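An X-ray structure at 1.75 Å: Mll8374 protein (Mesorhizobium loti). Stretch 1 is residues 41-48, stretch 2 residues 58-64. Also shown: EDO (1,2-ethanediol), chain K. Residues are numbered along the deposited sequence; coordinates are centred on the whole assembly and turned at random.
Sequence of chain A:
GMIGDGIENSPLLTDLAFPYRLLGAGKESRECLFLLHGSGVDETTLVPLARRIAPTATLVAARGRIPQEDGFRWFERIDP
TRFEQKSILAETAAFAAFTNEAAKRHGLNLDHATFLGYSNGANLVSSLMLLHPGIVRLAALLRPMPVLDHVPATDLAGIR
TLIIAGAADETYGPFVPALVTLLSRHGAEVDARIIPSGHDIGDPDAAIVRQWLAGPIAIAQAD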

# COMPACT_ATOMS: atom_id res chain seq x y z
N VAL A 41 2.66 13.60 3.39
CA VAL A 41 2.98 13.22 4.78
C VAL A 41 4.17 12.26 4.76
O VAL A 41 4.79 12.08 3.71
N ASP A 42 4.49 11.64 5.89
CA ASP A 42 5.65 10.74 5.93
C ASP A 42 5.31 9.34 6.46
O ASP A 42 4.14 8.99 6.70
N GLU A 43 6.36 8.54 6.63
CA GLU A 43 6.26 7.14 7.01
C GLU A 43 5.74 6.88 8.42
O GLU A 43 5.43 5.75 8.75
N THR A 44 5.66 7.89 9.25
CA THR A 44 5.13 7.71 10.61
C THR A 44 3.60 7.63 10.65
O THR A 44 3.02 7.20 11.65
N THR A 45 2.95 8.05 9.57
CA THR A 45 1.51 8.35 9.58
C THR A 45 0.58 7.13 9.65
O THR A 45 -0.50 7.23 10.22
N LEU A 46 0.99 6.00 9.09
CA LEU A 46 0.16 4.79 9.13
C LEU A 46 0.51 3.86 10.29
O LEU A 46 -0.14 2.82 10.46
N VAL A 47 1.50 4.23 11.11
CA VAL A 47 1.95 3.36 12.18
C VAL A 47 0.85 3.13 13.26
O VAL A 47 0.61 2.01 13.65
N PRO A 48 0.18 4.19 13.71
CA PRO A 48 -0.95 3.97 14.63
C PRO A 48 -2.05 3.04 14.08
O PRO A 48 -2.50 2.15 14.78
N THR A 58 5.73 -7.19 12.41
CA THR A 58 6.83 -6.37 11.95
C THR A 58 6.28 -5.39 10.91
O THR A 58 5.63 -5.79 9.93
N LEU A 59 6.55 -4.11 11.14
CA LEU A 59 6.14 -3.05 10.28
C LEU A 59 7.35 -2.48 9.54
O LEU A 59 8.35 -2.11 10.17
N VAL A 60 7.25 -2.43 8.21
CA VAL A 60 8.18 -1.66 7.36
C VAL A 60 7.43 -0.39 6.95
O VAL A 60 6.58 -0.41 6.05
N ALA A 61 7.74 0.70 7.64
CA ALA A 61 7.11 1.98 7.38
C ALA A 61 8.02 2.75 6.42
O ALA A 61 8.98 3.39 6.85
N ALA A 62 7.69 2.67 5.12
CA ALA A 62 8.51 3.21 4.05
C ALA A 62 8.13 4.66 3.71
O ALA A 62 6.96 5.07 3.85
N ARG A 63 9.11 5.40 3.22
CA ARG A 63 8.91 6.81 2.82
C ARG A 63 9.06 6.98 1.32
O ARG A 63 10.00 6.48 0.73
N GLY A 64 8.12 7.71 0.72
CA GLY A 64 8.22 8.10 -0.69
C GLY A 64 9.45 8.93 -1.00
O GLY A 64 10.03 9.60 -0.14

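The contact between these stretches is small, about 321 Å² summed over both sides, and it divides into a charged end and an apolar end. Glu 43 is the residue that joins them. Its CA lies 5.0 Å from the CA of Arg 63, the closest register of the two backbones, and its CA-to-CB bond points toward the strand side. At that range an extended side chain is not what the structure uses: chi1 is p at 80°, chi2 is m at -69° and chi3 is -20°, so the chain turns at CB and CG and its carboxylate ends at the guanidinium of Arg 63. The root of the side chain is packed tightly, with Glu 43 CB 3.4 Å from Ala 61 O and also 3.4 Å from Ala 62 O. Ala 61 points toward the first stretch as well, and its CB sits 4.2 Å from Glu 43 CB; a single methyl fills the space beside Glu 43 CB.

Arg 63 meets the carboxylate by a different route. Its CA-to-CB bond points sideways, but the end of the side chain comes nearer. Chi1 and chi2 are both t (-176° and -172°), which carries the aliphatic portion out straight; chi3 then turns to m at -75°, and chi4 at -170° keeps the last step nearly trans. The result is a salt bridge made at the edge of the guanidinium, near its plane, where N-H groups can point at an acceptor. Arg 63 NE donates to Glu 43 OE1 at 2.8 Å, and Arg 63 NH2 reaches the same oxygen, Glu 43 OE1, at 3.0 Å, so one oxygen takes two donors. A third bond, from Arg 63 NH2 to Glu 43 OE2, is weak at 3.4 Å; that second oxygen is also hydrogen-bonded elsewhere in the structure. A 1,2-ethanediol, probably from the crystallisation liquor, also lies near the guanidinium plane, its O1 receiving weak bonds from Arg 63 NH2 at 3.4 Å and Arg 63 NH1 at 3.5 Å.

Asp 42 adds charge without a directed bond. Its OD2 is 4.5 Å from Arg 63 NH2 and well out of the guanidinium plane, so no N-H points at it. The p rotamer (chi1 71°) instead suits its own turn: Asp 42 OD1 accepts from Thr 44 N at 2.9 Å and from Thr 44 OG1 at 2.5 Å. Thr 44, also p, points away from the strand, and Thr 45, p again, bonds through OG1 to Asp 42 O at 2.8 Å. These bonds brace the type I turn from Asp 42 to Thr 45, which carries Glu 43.

At the apolar end, the CA-to-CB bond of Val 47 points sideways, and chi1 is t (170°). Its CG2 rests 4.0 Å from Ala 61 CB, while its CG1 comes within 4.4 Å of Leu 59 CD1. The CA-to-CB bond of Leu 59 points toward the first stretch, with chi1 m (-52°) and chi2 t (-178°). Alternation along the strand directs Leu 59 and Ala 61 inward, whereas Ala 62 points away.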

# COMPACT_ATOMS: atom_id res chain seq x y z
CB VAL A 41 1.72 12.64 5.50
CG1 VAL A 41 0.64 13.73 5.59
CG2 VAL A 41 1.18 11.41 4.77
CB ASP A 42 6.80 11.41 6.71
CG ASP A 42 6.55 11.51 8.20
OD1 ASP A 42 5.70 10.79 8.76
OD2 ASP A 42 7.22 12.32 8.84
CB GLU A 43 7.63 6.48 6.84
CG GLU A 43 8.63 6.73 7.95
CD GLU A 43 9.14 8.17 8.05
OE1 GLU A 43 9.05 8.93 7.07
OE2 GLU A 43 9.66 8.53 9.14
CB THR A 44 5.60 8.84 11.54
OG1 THR A 44 5.05 10.09 11.10
CG2 THR A 44 7.12 8.91 11.59
CB THR A 45 1.11 9.32 8.43
OG1 THR A 45 1.44 8.72 7.18
CG2 THR A 45 1.79 10.67 8.56
CB LEU A 46 0.26 4.04 7.80
CG LEU A 46 -0.27 4.68 6.50
CD1 LEU A 46 -0.22 3.68 5.41
CD2 LEU A 46 -1.72 5.21 6.72
CB VAL A 47 3.33 3.81 12.78
CG1 VAL A 47 3.67 3.02 14.05
CG2 VAL A 47 4.45 3.63 11.75
CB PRO A 48 -1.45 5.39 14.90
CG PRO A 48 -0.24 6.26 14.65
CD PRO A 48 0.39 5.63 13.45
CB THR A 58 7.93 -7.24 11.34
OG1 THR A 58 8.37 -8.18 12.32
CG2 THR A 58 9.09 -6.37 10.89
CB LEU A 59 5.45 -1.94 11.08
CG LEU A 59 4.31 -2.37 12.00
CD1 LEU A 59 3.73 -1.13 12.66
CD2 LEU A 59 3.20 -3.19 11.28
CB VAL A 60 8.68 -2.42 6.10
CG1 VAL A 60 9.65 -1.55 5.25
CG2 VAL A 60 9.35 -3.75 6.47
CB ALA A 61 6.91 2.72 8.67
CB ALA A 62 8.40 2.33 2.83
CB ARG A 63 9.92 7.70 3.54
CG ARG A 63 9.75 9.22 3.28
CD ARG A 63 10.87 10.04 3.83
NE ARG A 63 10.75 10.16 5.29
CZ ARG A 63 11.47 10.98 6.05
NH1 ARG A 63 12.40 11.75 5.53
NH2 ARG A 63 11.24 11.02 7.35
C1 EDO K . 14.40 13.89 7.54
O1 EDO K . 13.41 13.38 8.45
C2 EDO K . 13.97 15.27 7.06
O2 EDO K . 13.36 15.19 5.76